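PDB 6KDD: endoglucanase, which probably hydrolyses beta-glucosidic bonds in cellulose-like glucans. Local coordinates for residues Val24-Gly27 against Asn28-Glu31; His86-Asp89 against Arg90-Asn94; Val120-Trp123 against Arg124-Lys128; Lys131-Pro134 against Glu135-Phe139. One frame throughout, in Å; residues are numbered along the deposited sequence.

Contact 1: residues Val24-Gly27 against Asn28-Glu31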
ATOM      1  N   VAL A  24      -4.489  -7.316   1.974  1.00 18.01           N
ATOM      2  CA  VAL A  24      -4.617  -7.243   0.533  1.00 17.23           C
ATOM      3  C   VAL A  24      -5.002  -5.818   0.136  1.00 17.39           C
ATOM      4  O   VAL A  24      -5.794  -5.147   0.784  1.00 16.59           O
ATOM      5  CB  VAL A  24      -5.586  -8.302  -0.026  1.00 15.95           C
ATOM      6  CG1 VAL A  24      -7.017  -8.104   0.472  1.00 18.23           C
ATOM      7  CG2 VAL A  24      -5.533  -8.406  -1.549  1.00 15.66           C
ATOM      8  N   ASN A  25      -4.436  -5.364  -0.977  1.00 15.12           N
ATOM      9  CA  ASN A  25      -4.845  -4.086  -1.520  1.00 16.86           C
ATOM     10  C   ASN A  25      -6.144  -4.247  -2.311  1.00 16.86           C
ATOM     11  O   ASN A  25      -6.233  -5.156  -3.135  1.00 16.70           O
ATOM     12  CB  ASN A  25      -3.742  -3.598  -2.456  1.00 16.32           C
ATOM     13  CG  ASN A  25      -2.584  -3.002  -1.693  1.00 16.62           C
ATOM     14  OD1 ASN A  25      -2.569  -1.795  -1.431  1.00 14.72           O
ATOM     15  ND2 ASN A  25      -1.548  -3.810  -1.481  1.00 14.80           N
ATOM     16  N   ILE A  26      -7.072  -3.290  -2.173  1.00 17.24           N
ATOM     17  CA  ILE A  26      -8.165  -3.231  -3.149  1.00 18.14           C
ATOM     18  C   ILE A  26      -7.776  -2.225  -4.217  1.00 18.40           C
ATOM     19  O   ILE A  26      -8.056  -1.045  -4.040  1.00 16.95           O
ATOM     20  CB  ILE A  26      -9.487  -2.767  -2.494  1.00 19.47           C
ATOM     21  CG1 ILE A  26      -9.735  -3.414  -1.127  1.00 21.64           C
ATOM     22  CG2 ILE A  26     -10.664  -2.888  -3.478  1.00 20.49           C
ATOM     23  CD1 ILE A  26      -9.652  -4.896  -1.141  1.00 22.55           C
ATOM     24  N   GLY A  27      -7.109  -2.693  -5.281  1.00 15.96           N
ATOM     25  CA  GLY A  27      -6.542  -1.795  -6.272  1.00 16.90           C
ATOM     26  C   GLY A  27      -7.421  -1.693  -7.526  1.00 20.43           C
ATOM     27  O   GLY A  27      -8.413  -2.459  -7.695  1.00 19.04           O
ATOM     28  N   ASN A  28      -7.039  -0.734  -8.404  1.00 18.38           N
ATOM     29  CA  ASN A  28      -7.773  -0.459  -9.644  1.00 19.05           C
ATOM     30  C   ASN A  28      -9.172   0.075  -9.362  1.00 18.08           C
ATOM     31  O   ASN A  28     -10.075  -0.074 -10.197  1.00 17.88           O
ATOM     32  CB  ASN A  28      -7.824  -1.673 -10.589  1.00 19.21           C
ATOM     33  CG  ASN A  28      -6.503  -1.873 -11.301  1.00 25.71           C
ATOM     34  OD1 ASN A  28      -5.455  -1.962 -10.660  1.00 27.38           O
ATOM     35  ND2 ASN A  28      -6.533  -1.984 -12.618  1.00 24.25           N
ATOM     36  N   ALA A  29      -9.334   0.730  -8.199  1.00 16.87           N
ATOM     37  CA  ALA A  29     -10.649   1.133  -7.729  1.00 15.24           C
ATOM     38  C   ALA A  29     -10.618   2.638  -7.438  1.00 17.75           C
ATOM     39  O   ALA A  29     -10.735   3.449  -8.381  1.00 21.06           O
ATOM     40  CB  ALA A  29     -11.033   0.258  -6.532  1.00 16.22           C
ATOM     41  N   LEU A  30     -10.343   3.039  -6.172  1.00 18.14           N
ATOM     42  CA  LEU A  30     -10.557   4.442  -5.810  1.00 16.72           C
ATOM     43  C   LEU A  30      -9.336   5.297  -6.125  1.00 16.21           C
ATOM     44  O   LEU A  30      -9.429   6.521  -5.985  1.00 17.38           O
ATOM     45  CB  LEU A  30     -10.909   4.617  -4.313  1.00 16.62           C
ATOM     46  CG  LEU A  30     -12.329   4.148  -3.916  1.00 18.96           C
ATOM     47  CD1 LEU A  30     -12.430   4.045  -2.411  1.00 19.51           C
ATOM     48  CD2 LEU A  30     -13.356   5.174  -4.419  1.00 16.89           C
ATOM     49  N   GLU A  31      -8.221   4.683  -6.579  1.00 17.25           N
ATOM     50  CA  GLU A  31      -7.033   5.455  -6.938  1.00 18.35           C
ATOM     51  C   GLU A  31      -6.996   5.749  -8.444  1.00 19.37           C
ATOM     52  O   GLU A  31      -6.026   6.349  -8.939  1.00 19.64           O
ATOM     53  CB  GLU A  31      -5.764   4.739  -6.432  1.00 18.67           C
ATOM     54  CG  GLU A  31      -5.263   3.580  -7.322  1.00 15.51           C
ATOM     55  CD  GLU A  31      -6.011   2.252  -7.310  1.00 20.60           C
ATOM     56  OE1 GLU A  31      -7.217   2.231  -6.933  1.00 20.90           O
ATOM     57  OE2 GLU A  31      -5.367   1.209  -7.652  1.00 20.74           O
TER
HETATM   58  O   HOH W   1      -9.109   1.688  -3.936  1.00 21.36           O
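N28 N gives its hydrogen to E31 OE2 at 2.7 Å, and the same oxygen lies on G27 CA at 3.5 Å. The other carboxylate oxygen, E31 OE1, accepts from A29 N at 2.9 Å. This is the loop that follows strand 22-25, the first strand of the TIM barrel. It stands at the C-terminal end of that strand, the end where TIM barrels carry their active sites. Both oxygens are met on their syn sides, by donors that lie out of the carboxylate plane, 35° out for A29 N. The two bonds fix the rotation of the group. The side chain of E31 can do this because it folds back: CG sits between its own N and C (chi1 81°) and the chain bends again at chi2. An alanine in place of E31 would probably leave the N-H groups of N28 and A29 without their acceptor and let the loop shift. The carbonyl of E31 is bound by R63 and H104. The N28 amide has other partners: ND2 bonds to W38 O and OD1 to a glycerol, probably from the crystallisation liquor. On the I26 side the packing is lighter, with I26 CG2 4.4 Å from A29 CB. One water bridges I26 and L30, giving a proton to I26 O at 2.9 Å and accepting from L30 N at 2.9 Å.

Contact 2: residues His86-Asp89 against Arg90-Asn94. With NI (nickel (II) ion), chain C.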
ATOM      1  N   HIS A  86     -18.204   5.035   3.467  1.00 17.42           N
ATOM      2  CA  HIS A  86     -18.935   3.784   3.274  1.00 19.28           C
ATOM      3  C   HIS A  86     -18.015   2.565   3.185  1.00 22.22           C
ATOM      4  O   HIS A  86     -18.271   1.502   3.788  1.00 18.34           O
ATOM      5  CB  HIS A  86     -19.953   3.892   2.111  1.00 20.10           C
ATOM      6  CG  HIS A  86     -20.723   2.645   1.882  1.00 22.22           C
ATOM      7  ND1 HIS A  86     -21.975   2.425   2.425  1.00 24.57           N
ATOM      8  CD2 HIS A  86     -20.386   1.504   1.244  1.00 23.16           C
ATOM      9  CE1 HIS A  86     -22.428   1.251   2.057  1.00 24.74           C
ATOM     10  NE2 HIS A  86     -21.462   0.647   1.359  1.00 25.39           N
ATOM     11  N   VAL A  87     -16.975   2.689   2.339  1.00 19.20           N
ATOM     12  CA  VAL A  87     -16.021   1.616   2.125  1.00 20.43           C
ATOM     13  C   VAL A  87     -15.298   1.285   3.425  1.00 19.43           C
ATOM     14  O   VAL A  87     -15.174   0.104   3.799  1.00 18.93           O
ATOM     15  CB  VAL A  87     -15.019   2.006   1.007  1.00 19.06           C
ATOM     16  CG1 VAL A  87     -13.875   0.997   0.875  1.00 22.98           C
ATOM     17  CG2 VAL A  87     -15.767   2.207  -0.326  1.00 20.99           C
ATOM     18  N   VAL A  88     -14.728   2.314   4.059  1.00 20.60           N
ATOM     19  CA  VAL A  88     -14.035   2.120   5.328  1.00 17.85           C
ATOM     20  C   VAL A  88     -14.965   1.417   6.331  1.00 18.64           C
ATOM     21  O   VAL A  88     -14.554   0.468   7.004  1.00 17.70           O
ATOM     22  CB  VAL A  88     -13.538   3.476   5.867  1.00 20.24           C
ATOM     23  CG1 VAL A  88     -13.200   3.378   7.340  1.00 19.06           C
ATOM     24  CG2 VAL A  88     -12.344   3.974   5.075  1.00 24.74           C
ATOM     25  N   ASP A  89     -16.218   1.892   6.425  1.00 17.33           N
ATOM     26  CA  ASP A  89     -17.198   1.386   7.381  1.00 18.33           C
ATOM     27  C   ASP A  89     -17.470  -0.085   7.140  1.00 17.88           C
ATOM     28  O   ASP A  89     -17.461  -0.880   8.091  1.00 18.64           O
ATOM     29  CB  ASP A  89     -18.545   2.144   7.351  1.00 19.89           C
ATOM     30  CG  ASP A  89     -18.477   3.518   8.003  1.00 21.89           C
ATOM     31  OD1 ASP A  89     -17.401   3.890   8.492  1.00 23.68           O
ATOM     32  OD2 ASP A  89     -19.453   4.251   7.915  1.00 24.96           O
ATOM     33  N   ARG A  90     -17.693  -0.466   5.862  1.00 18.97           N
ATOM     34  CA  ARG A  90     -17.931  -1.872   5.566  1.00 18.34           C
ATOM     35  C   ARG A  90     -16.746  -2.758   5.957  1.00 19.23           C
ATOM     36  O   ARG A  90     -16.954  -3.893   6.434  1.00 18.06           O
ATOM     37  CB  ARG A  90     -18.320  -2.095   4.093  1.00 20.59           C
ATOM     38  CG  ARG A  90     -19.658  -1.489   3.709  1.00 24.54           C
ATOM     39  CD  ARG A  90     -20.815  -2.350   4.217  1.00 27.36           C
ATOM     40  NE  ARG A  90     -22.165  -2.036   3.746  1.00 33.28           N
ATOM     41  CZ  ARG A  90     -23.249  -1.893   4.518  1.00 40.12           C
ATOM     42  NH1 ARG A  90     -23.166  -2.011   5.838  1.00 38.34           N
ATOM     43  NH2 ARG A  90     -24.413  -1.592   3.968  1.00 35.23           N
ATOM     44  N   ALA A  91     -15.518  -2.283   5.713  1.00 16.72           N
ATOM     45  CA  ALA A  91     -14.337  -3.048   6.076  1.00 17.98           C
ATOM     46  C   ALA A  91     -14.226  -3.205   7.601  1.00 17.72           C
ATOM     47  O   ALA A  91     -13.950  -4.291   8.103  1.00 18.74           O
ATOM     48  CB  ALA A  91     -13.100  -2.392   5.493  1.00 21.50           C
ATOM     49  N   LEU A  92     -14.398  -2.106   8.340  1.00 18.60           N
ATOM     50  CA  LEU A  92     -14.346  -2.147   9.798  1.00 19.40           C
ATOM     51  C   LEU A  92     -15.441  -3.040  10.400  1.00 20.96           C
ATOM     52  O   LEU A  92     -15.212  -3.724  11.389  1.00 20.02           O
ATOM     53  CB  LEU A  92     -14.406  -0.710  10.329  1.00 17.33           C
ATOM     54  CG  LEU A  92     -13.139   0.122  10.129  1.00 19.44           C
ATOM     55  CD1 LEU A  92     -13.392   1.566  10.581  1.00 18.36           C
ATOM     56  CD2 LEU A  92     -11.925  -0.473  10.864  1.00 18.08           C
ATOM     57  N   GLU A  93     -16.635  -3.066   9.798  1.00 21.47           N
ATOM     58  CA  GLU A  93     -17.724  -3.912  10.243  1.00 21.32           C
ATOM     59  C   GLU A  93     -17.433  -5.376   9.949  1.00 21.97           C
ATOM     60  O   GLU A  93     -18.059  -6.236  10.538  1.00 21.23           O
ATOM     61  CB  GLU A  93     -19.030  -3.637   9.490  1.00 21.26           C
ATOM     62  CG  GLU A  93     -19.577  -2.261   9.776  1.00 22.62           C
ATOM     63  CD  GLU A  93     -20.623  -1.809   8.748  1.00 23.61           C
ATOM     64  OE1 GLU A  93     -21.179  -0.718   8.949  1.00 26.52           O
ATOM     65  OE2 GLU A  93     -20.899  -2.557   7.735  1.00 26.26           O
ATOM     66  N   ASN A  94     -16.459  -5.660   9.081  1.00 18.22           N
ATOM     67  CA  ASN A  94     -16.036  -7.029   8.877  1.00 21.51           C
ATOM     68  C   ASN A  94     -14.838  -7.366   9.756  1.00 20.34           C
ATOM     69  O   ASN A  94     -14.200  -8.377   9.509  1.00 23.02           O
ATOM     70  CB  ASN A  94     -15.774  -7.303   7.391  1.00 22.19           C
ATOM     71  CG  ASN A  94     -17.077  -7.501   6.651  1.00 26.78           C
ATOM     72  OD1 ASN A  94     -17.629  -8.604   6.624  1.00 24.47           O
ATOM     73  ND2 ASN A  94     -17.553  -6.448   6.007  1.00 22.85           N
TER
HETATM   74 NI    NI C 402     -23.066   3.700   3.761  1.00 41.57          NI
HETATM   75  O   HOH W   2     -25.401   3.265   2.825  1.00 53.11           O
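V88 and L92 lie side by side, one turn apart on helix 78-93, and V88 CG1 meets L92 CD1 at 3.7 Å. The helix is the crossover of a beta-alpha-beta unit in the TIM barrel, between strands 57-60 and 97-101. This flank is the tight one. V88 packs on I100, A91 and L92 pack on V98, and F47 of helix 45-53 closes over V87 and A91. Regular backbone bonds carry the turns, the straightest running from L92 N to V88 O. The other flank is looser and more polar. There the chain of R90 crosses the H86 ring at a slant, and R90 CG comes 3.7 Å from H86 NE2. In H86, CG trans to the backbone N (chi1 -180°) sets the ring beside the R90 chain. Ring and guanidinium planes stand 77° apart, so the two do not stack. D44 joins them, with OD1 bonded to H86 NE2 and OD2 in a salt bridge with R90 NE. R90 also reaches E93, which is exposed: R90 NH1 meets the syn lone pair of E93 OE2 at 3.0 Å, in the guanidinium plane. N94 ND2 bonds to R90 O at 2.7 Å. H86 ND1 binds a nickel ion at 2.1 Å, with a water 2.5 Å from the metal.

Contact 3: residues Val120-Trp123 against Arg124-Lys128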
ATOM      1  N   VAL A 120      -0.942  18.512   2.451  1.00 27.63           N
ATOM      2  CA  VAL A 120      -1.086  18.828   3.861  1.00 30.50           C
ATOM      3  C   VAL A 120      -2.570  19.031   4.184  1.00 27.39           C
ATOM      4  O   VAL A 120      -3.050  18.494   5.183  1.00 29.72           O
ATOM      5  CB  VAL A 120      -0.198  20.021   4.309  1.00 34.49           C
ATOM      6  CG1 VAL A 120      -0.658  20.576   5.660  1.00 33.26           C
ATOM      7  CG2 VAL A 120       1.261  19.600   4.445  1.00 28.12           C
ATOM      8  N   GLU A 121      -3.277  19.753   3.303  1.00 28.78           N
ATOM      9  CA  GLU A 121      -4.665  20.130   3.526  1.00 31.70           C
ATOM     10  C   GLU A 121      -5.609  18.952   3.302  1.00 33.49           C
ATOM     11  O   GLU A 121      -6.643  18.839   3.971  1.00 23.59           O
ATOM     12  CB  GLU A 121      -5.065  21.301   2.624  1.00 31.77           C
ATOM     13  CG  GLU A 121      -4.509  22.648   3.106  1.00 37.44           C
ATOM     14  CD  GLU A 121      -4.676  22.947   4.592  1.00 41.11           C
ATOM     15  OE1 GLU A 121      -5.806  22.798   5.117  1.00 41.39           O
ATOM     16  OE2 GLU A 121      -3.675  23.281   5.243  1.00 42.86           O
ATOM     17  N   ILE A 122      -5.262  18.090   2.332  1.00 27.61           N
ATOM     18  CA  ILE A 122      -6.033  16.872   2.126  1.00 25.47           C
ATOM     19  C   ILE A 122      -6.031  16.099   3.426  1.00 23.25           C
ATOM     20  O   ILE A 122      -7.095  15.718   3.928  1.00 32.72           O
ATOM     21  CB  ILE A 122      -5.498  16.056   0.912  1.00 25.98           C
ATOM     22  CG1 ILE A 122      -5.916  16.745  -0.386  1.00 23.37           C
ATOM     23  CG2 ILE A 122      -6.045  14.624   0.946  1.00 25.64           C
ATOM     24  CD1 ILE A 122      -5.248  16.210  -1.672  1.00 29.30           C
ATOM     25  N   TRP A 123      -4.845  15.881   3.977  1.00 23.84           N
ATOM     26  CA  TRP A 123      -4.709  15.126   5.197  1.00 25.12           C
ATOM     27  C   TRP A 123      -5.366  15.833   6.384  1.00 30.30           C
ATOM     28  O   TRP A 123      -5.811  15.157   7.304  1.00 23.70           O
ATOM     29  CB  TRP A 123      -3.263  14.707   5.443  1.00 25.65           C
ATOM     30  CG  TRP A 123      -3.049  13.402   4.734  1.00 30.66           C
ATOM     31  CD1 TRP A 123      -2.293  13.138   3.620  1.00 30.75           C
ATOM     32  CD2 TRP A 123      -3.741  12.189   5.063  1.00 25.00           C
ATOM     33  NE1 TRP A 123      -2.408  11.809   3.286  1.00 28.02           N
ATOM     34  CE2 TRP A 123      -3.275  11.201   4.166  1.00 26.41           C
ATOM     35  CE3 TRP A 123      -4.648  11.837   6.080  1.00 23.21           C
ATOM     36  CZ2 TRP A 123      -3.787   9.903   4.198  1.00 25.03           C
ATOM     37  CZ3 TRP A 123      -5.100  10.539   6.150  1.00 24.37           C
ATOM     38  CH2 TRP A 123      -4.693   9.595   5.199  1.00 23.07           C
ATOM     39  N   ARG A 124      -5.426  17.178   6.361  1.00 28.69           N
ATOM     40  CA  ARG A 124      -6.040  17.876   7.488  1.00 27.50           C
ATOM     41  C   ARG A 124      -7.513  17.460   7.536  1.00 27.46           C
ATOM     42  O   ARG A 124      -8.037  17.129   8.606  1.00 30.27           O
ATOM     43  CB  ARG A 124      -5.905  19.404   7.355  1.00 28.70           C
ATOM     44  CG  ARG A 124      -6.557  20.181   8.503  1.00 30.94           C
ATOM     45  CD  ARG A 124      -6.735  21.675   8.201  1.00 33.78           C
ATOM     46  NE  ARG A 124      -5.485  22.287   7.728  1.00 36.51           N
ATOM     47  CZ  ARG A 124      -4.426  22.584   8.490  1.00 37.91           C
ATOM     48  NH1 ARG A 124      -4.432  22.362   9.792  1.00 44.59           N
ATOM     49  NH2 ARG A 124      -3.342  23.116   7.948  1.00 42.16           N
ATOM     50  N   GLN A 125      -8.136  17.423   6.359  1.00 25.11           N
ATOM     51  CA  GLN A 125      -9.544  17.121   6.217  1.00 27.87           C
ATOM     52  C   GLN A 125      -9.835  15.662   6.548  1.00 30.24           C
ATOM     53  O   GLN A 125     -10.841  15.356   7.199  1.00 23.11           O
ATOM     54  CB  GLN A 125     -10.002  17.444   4.809  1.00 26.95           C
ATOM     55  CG  GLN A 125     -10.092  18.948   4.577  1.00 31.35           C
ATOM     56  CD  GLN A 125     -10.335  19.129   3.109  1.00 27.46           C
ATOM     57  OE1 GLN A 125     -11.459  19.067   2.644  1.00 31.06           O
ATOM     58  NE2 GLN A 125      -9.256  19.300   2.352  1.00 34.87           N
ATOM     59  N   ILE A 126      -8.980  14.755   6.060  1.00 25.81           N
ATOM     60  CA  ILE A 126      -9.286  13.339   6.223  1.00 25.84           C
ATOM     61  C   ILE A 126      -9.150  13.053   7.706  1.00 26.10           C
ATOM     62  O   ILE A 126      -9.959  12.330   8.296  1.00 26.45           O
ATOM     63  CB  ILE A 126      -8.320  12.452   5.406  1.00 23.65           C
ATOM     64  CG1 ILE A 126      -8.438  12.711   3.909  1.00 22.89           C
ATOM     65  CG2 ILE A 126      -8.522  10.967   5.737  1.00 23.06           C
ATOM     66  CD1 ILE A 126      -7.238  12.169   3.108  1.00 24.95           C
ATOM     67  N   ALA A 127      -8.068  13.572   8.277  1.00 23.16           N
ATOM     68  CA  ALA A 127      -7.753  13.326   9.673  1.00 27.53           C
ATOM     69  C   ALA A 127      -8.897  13.830  10.552  1.00 27.38           C
ATOM     70  O   ALA A 127      -9.272  13.150  11.512  1.00 27.95           O
ATOM     71  CB  ALA A 127      -6.419  13.955  10.035  1.00 29.52           C
ATOM     72  N   LYS A 128      -9.480  14.969  10.169  1.00 29.66           N
ATOM     73  CA  LYS A 128     -10.575  15.547  10.938  1.00 33.40           C
ATOM     74  C   LYS A 128     -11.823  14.686  10.790  1.00 32.63           C
ATOM     75  O   LYS A 128     -12.465  14.356  11.780  1.00 26.30           O
ATOM     76  CB  LYS A 128     -10.899  16.964  10.462  1.00 35.61           C
ATOM     77  CG  LYS A 128     -10.077  18.040  11.159  1.00 48.82           C
ATOM     78  CD  LYS A 128     -10.522  19.457  10.866  1.00 49.33           C
ATOM     79  CE  LYS A 128      -9.653  20.487  11.552  1.00 50.37           C
ATOM     80  NZ  LYS A 128      -9.468  21.676  10.689  1.00 48.03           N
TER
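E121 and R124 lie side by side and form a two-bond salt bridge. R124 NE gives to E121 OE1 and R124 NH2 gives to E121 OE2, each at 2.7 Å. Both oxygens are met on the syn side. The grip is side-on, through NE and NH2, and nearly flat, with carboxylate and guanidinium planes 23° apart. R124 gets there by a bend at chi3 (-51°), and E121 by a bend at chi2. A leucine in place of R124 would probably leave the E121 carboxylate without its ionic partner and free to turn. A weak, long ion pair links R124 to E167 as well. Behind the bridge, E121 O takes two donors from Q125, NE2 at 3.1 Å and N at 3.2 Å, from opposite faces of its plane. Q125 is set in turn by I76 N and Y74 O, which bind its amide. On the buried side I126 CD1 stands over the six-membered ring of W123, 3.9 Å from its centroid, as a CH-pi contact. The same methyl, I126 CD1, presses on I122 CG2 at 3.5 Å, tighter than usual. W123 CZ3 meets I126 CG2. The tryptophan is positioned by its NE1 bond to I141 O and by V161 of helix 151-168. One side charged and the other apolar is the pattern of an amphipathic helix on the outside of a TIM barrel, here helix 112-129.

Contact 4: residues Lys131-Pro134 against Glu135-Phe139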
ATOM      1  N   LYS A 131     -11.477  11.340  12.795  1.00 21.85           N
ATOM      2  CA  LYS A 131     -10.686  11.416  14.013  1.00 26.94           C
ATOM      3  C   LYS A 131     -11.246  10.469  15.072  1.00 23.12           C
ATOM      4  O   LYS A 131     -10.495   9.913  15.868  1.00 25.21           O
ATOM      5  CB  LYS A 131     -10.586  12.867  14.500  1.00 31.01           C
ATOM      6  CG  LYS A 131     -11.901  13.517  14.897  1.00 35.98           C
ATOM      7  CD  LYS A 131     -11.724  14.931  15.484  1.00 41.34           C
ATOM      8  CE  LYS A 131     -11.963  14.978  16.979  1.00 39.98           C
ATOM      9  NZ  LYS A 131     -10.709  14.786  17.745  1.00 48.11           N
ATOM     10  N   ASP A 132     -12.566  10.259  15.044  1.00 26.13           N
ATOM     11  CA  ASP A 132     -13.250   9.537  16.115  1.00 27.20           C
ATOM     12  C   ASP A 132     -13.324   8.041  15.802  1.00 28.19           C
ATOM     13  O   ASP A 132     -13.861   7.270  16.594  1.00 24.50           O
ATOM     14  CB  ASP A 132     -14.598  10.204  16.437  1.00 28.64           C
ATOM     15  CG  ASP A 132     -14.374  11.537  17.144  1.00 34.20           C
ATOM     16  OD1 ASP A 132     -13.617  11.521  18.110  1.00 36.38           O
ATOM     17  OD2 ASP A 132     -14.850  12.591  16.643  1.00 35.24           O
ATOM     18  N   TYR A 133     -12.706   7.616  14.685  1.00 24.82           N
ATOM     19  CA  TYR A 133     -12.737   6.227  14.259  1.00 23.83           C
ATOM     20  C   TYR A 133     -11.903   5.333  15.167  1.00 24.41           C
ATOM     21  O   TYR A 133     -10.919   5.782  15.742  1.00 25.31           O
ATOM     22  CB  TYR A 133     -12.298   6.115  12.789  1.00 23.57           C
ATOM     23  CG  TYR A 133     -13.503   6.140  11.885  1.00 23.07           C
ATOM     24  CD1 TYR A 133     -14.439   7.167  11.991  1.00 24.31           C
ATOM     25  CD2 TYR A 133     -13.791   5.091  11.029  1.00 20.08           C
ATOM     26  CE1 TYR A 133     -15.613   7.182  11.249  1.00 22.92           C
ATOM     27  CE2 TYR A 133     -14.959   5.097  10.272  1.00 21.12           C
ATOM     28  CZ  TYR A 133     -15.848   6.163  10.353  1.00 23.30           C
ATOM     29  OH  TYR A 133     -16.998   6.191   9.614  1.00 21.45           O
ATOM     30  N   PRO A 134     -12.215   4.025  15.239  1.00 22.57           N
ATOM     31  CA  PRO A 134     -11.448   3.063  16.044  1.00 25.11           C
ATOM     32  C   PRO A 134      -9.970   2.994  15.641  1.00 26.21           C
ATOM     33  O   PRO A 134      -9.596   3.450  14.561  1.00 26.16           O
ATOM     34  CB  PRO A 134     -12.143   1.704  15.860  1.00 23.27           C
ATOM     35  CG  PRO A 134     -13.365   1.960  15.012  1.00 25.99           C
ATOM     36  CD  PRO A 134     -13.319   3.396  14.518  1.00 22.70           C
ATOM     37  N   GLU A 135      -9.134   2.443  16.524  1.00 25.69           N
ATOM     38  CA  GLU A 135      -7.685   2.443  16.345  1.00 26.91           C
ATOM     39  C   GLU A 135      -7.233   1.551  15.170  1.00 26.70           C
ATOM     40  O   GLU A 135      -6.075   1.603  14.741  1.00 26.80           O
ATOM     41  CB  GLU A 135      -6.973   2.033  17.645  1.00 27.68           C
ATOM     42  CG  GLU A 135      -7.169   0.593  18.076  1.00 34.05           C
ATOM     43  CD  GLU A 135      -6.326   0.246  19.306  1.00 42.49           C
ATOM     44  OE1 GLU A 135      -6.217  -0.954  19.642  1.00 47.39           O
ATOM     45  OE2 GLU A 135      -5.749   1.186  19.923  1.00 44.73           O
ATOM     46  N   ASN A 136      -8.107   0.685  14.675  1.00 24.35           N
ATOM     47  CA  ASN A 136      -7.706  -0.217  13.600  1.00 23.99           C
ATOM     48  C   ASN A 136      -7.953   0.393  12.205  1.00 22.52           C
ATOM     49  O   ASN A 136      -7.955  -0.353  11.215  1.00 20.88           O
ATOM     50  CB  ASN A 136      -8.326  -1.612  13.784  1.00 22.19           C
ATOM     51  CG  ASN A 136      -9.841  -1.586  13.841  1.00 25.94           C
ATOM     52  OD1 ASN A 136     -10.430  -0.588  14.216  1.00 27.19           O
ATOM     53  ND2 ASN A 136     -10.467  -2.666  13.421  1.00 29.52           N
ATOM     54  N   LEU A 137      -8.214   1.709  12.137  1.00 19.65           N
ATOM     55  CA  LEU A 137      -8.121   2.480  10.901  1.00 21.93           C
ATOM     56  C   LEU A 137      -6.792   3.231  10.968  1.00 22.29           C
ATOM     57  O   LEU A 137      -6.567   4.026  11.909  1.00 22.66           O
ATOM     58  CB  LEU A 137      -9.288   3.484  10.801  1.00 19.72           C
ATOM     59  CG  LEU A 137      -9.134   4.498   9.652  1.00 18.01           C
ATOM     60  CD1 LEU A 137      -9.151   3.749   8.313  1.00 16.55           C
ATOM     61  CD2 LEU A 137     -10.191   5.617   9.727  1.00 20.01           C
ATOM     62  N   PHE A 138      -5.888   2.905  10.047  1.00 20.55           N
ATOM     63  CA  PHE A 138      -4.601   3.582   9.952  1.00 20.78           C
ATOM     64  C   PHE A 138      -4.582   4.509   8.743  1.00 22.22           C
ATOM     65  O   PHE A 138      -5.320   4.298   7.764  1.00 20.73           O
ATOM     66  CB  PHE A 138      -3.443   2.583   9.804  1.00 20.40           C
ATOM     67  CG  PHE A 138      -3.235   1.536  10.865  1.00 22.29           C
ATOM     68  CD1 PHE A 138      -3.962   1.519  12.065  1.00 24.00           C
ATOM     69  CD2 PHE A 138      -2.286   0.538  10.657  1.00 24.26           C
ATOM     70  CE1 PHE A 138      -3.771   0.508  13.002  1.00 23.91           C
ATOM     71  CE2 PHE A 138      -2.077  -0.450  11.609  1.00 23.23           C
ATOM     72  CZ  PHE A 138      -2.801  -0.445  12.792  1.00 22.85           C
ATOM     73  N   PHE A 139      -3.734   5.552   8.831  1.00 21.12           N
ATOM     74  CA  PHE A 139      -3.562   6.516   7.750  1.00 21.96           C
ATOM     75  C   PHE A 139      -2.195   6.288   7.083  1.00 25.66           C
ATOM     76  O   PHE A 139      -1.250   5.853   7.743  1.00 26.51           O
ATOM     77  CB  PHE A 139      -3.560   7.956   8.257  1.00 21.33           C
ATOM     78  CG  PHE A 139      -4.843   8.446   8.867  1.00 24.84           C
ATOM     79  CD1 PHE A 139      -6.066   7.807   8.624  1.00 21.01           C
ATOM     80  CD2 PHE A 139      -4.819   9.541   9.712  1.00 23.78           C
ATOM     81  CE1 PHE A 139      -7.251   8.256   9.203  1.00 23.19           C
ATOM     82  CE2 PHE A 139      -6.007   9.985  10.289  1.00 28.13           C
ATOM     83  CZ  PHE A 139      -7.218   9.353  10.032  1.00 23.77           C
TER
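Y133 packs on L137 from CB onward. Y133 CB touches L137 CD2 at 3.8 Å. Y133 CG and Y133 CD2 meet the same methyl, Y133 CD2 lying 3.9 Å from L137 CD2, and the tyrosine crosses the leucine at a slant. L137 offers this methyl because its CG stands opposite the backbone N (chi1 170°). Further out the Y133 ring lies on V88 and L92 of helix 78-93 and meets F130 edge-to-face, and at the tip Y133 OH is hydrogen-bonded to D89 OD1. Just after Y133 the chain makes a type I beta turn, P134 to L137. It is closed by L137 N to P134 O at 3.3 Å, a fairly straight bond whose donor comes from above the carbonyl plane. Within the turn P134 CB rests against N136 OD1 at 3.3 Å. This loop leads from helix 112-129 into strand 137-140, at the N-terminal end of the barrel strand. R172 bonds to the carbonyls of Y133, P134 and L137, and so pins the backbone from the side of the next barrel strand. The tyrosine thus has an apolar base and a polar tip. K85 NZ bonds to Y133 OH and forms a salt bridge with D89, so its charge probably helps to hold that carboxylate and the phenol together.

Each contact is one unbroken stretch, so none closes a long loop. The four follow in series, and none nest or cross. Contact 1 leaves the first barrel strand at its C-terminal end. Contact 2 comes next, on helix 78-93 outside the barrel, with nearest atoms about 4 Å from contact 1 and no touch. Contact 3 lies on helix 112-129, and contact 4 turns the chain from there into strand 137-140. Contact 4 touches contacts 2 and 3: N136, like Y133, packs on L92 of contact 2, and the F139 ring meets W123 of contact 3. Two neighbouring outer helices are thereby tied to one barrel strand and its entry turn.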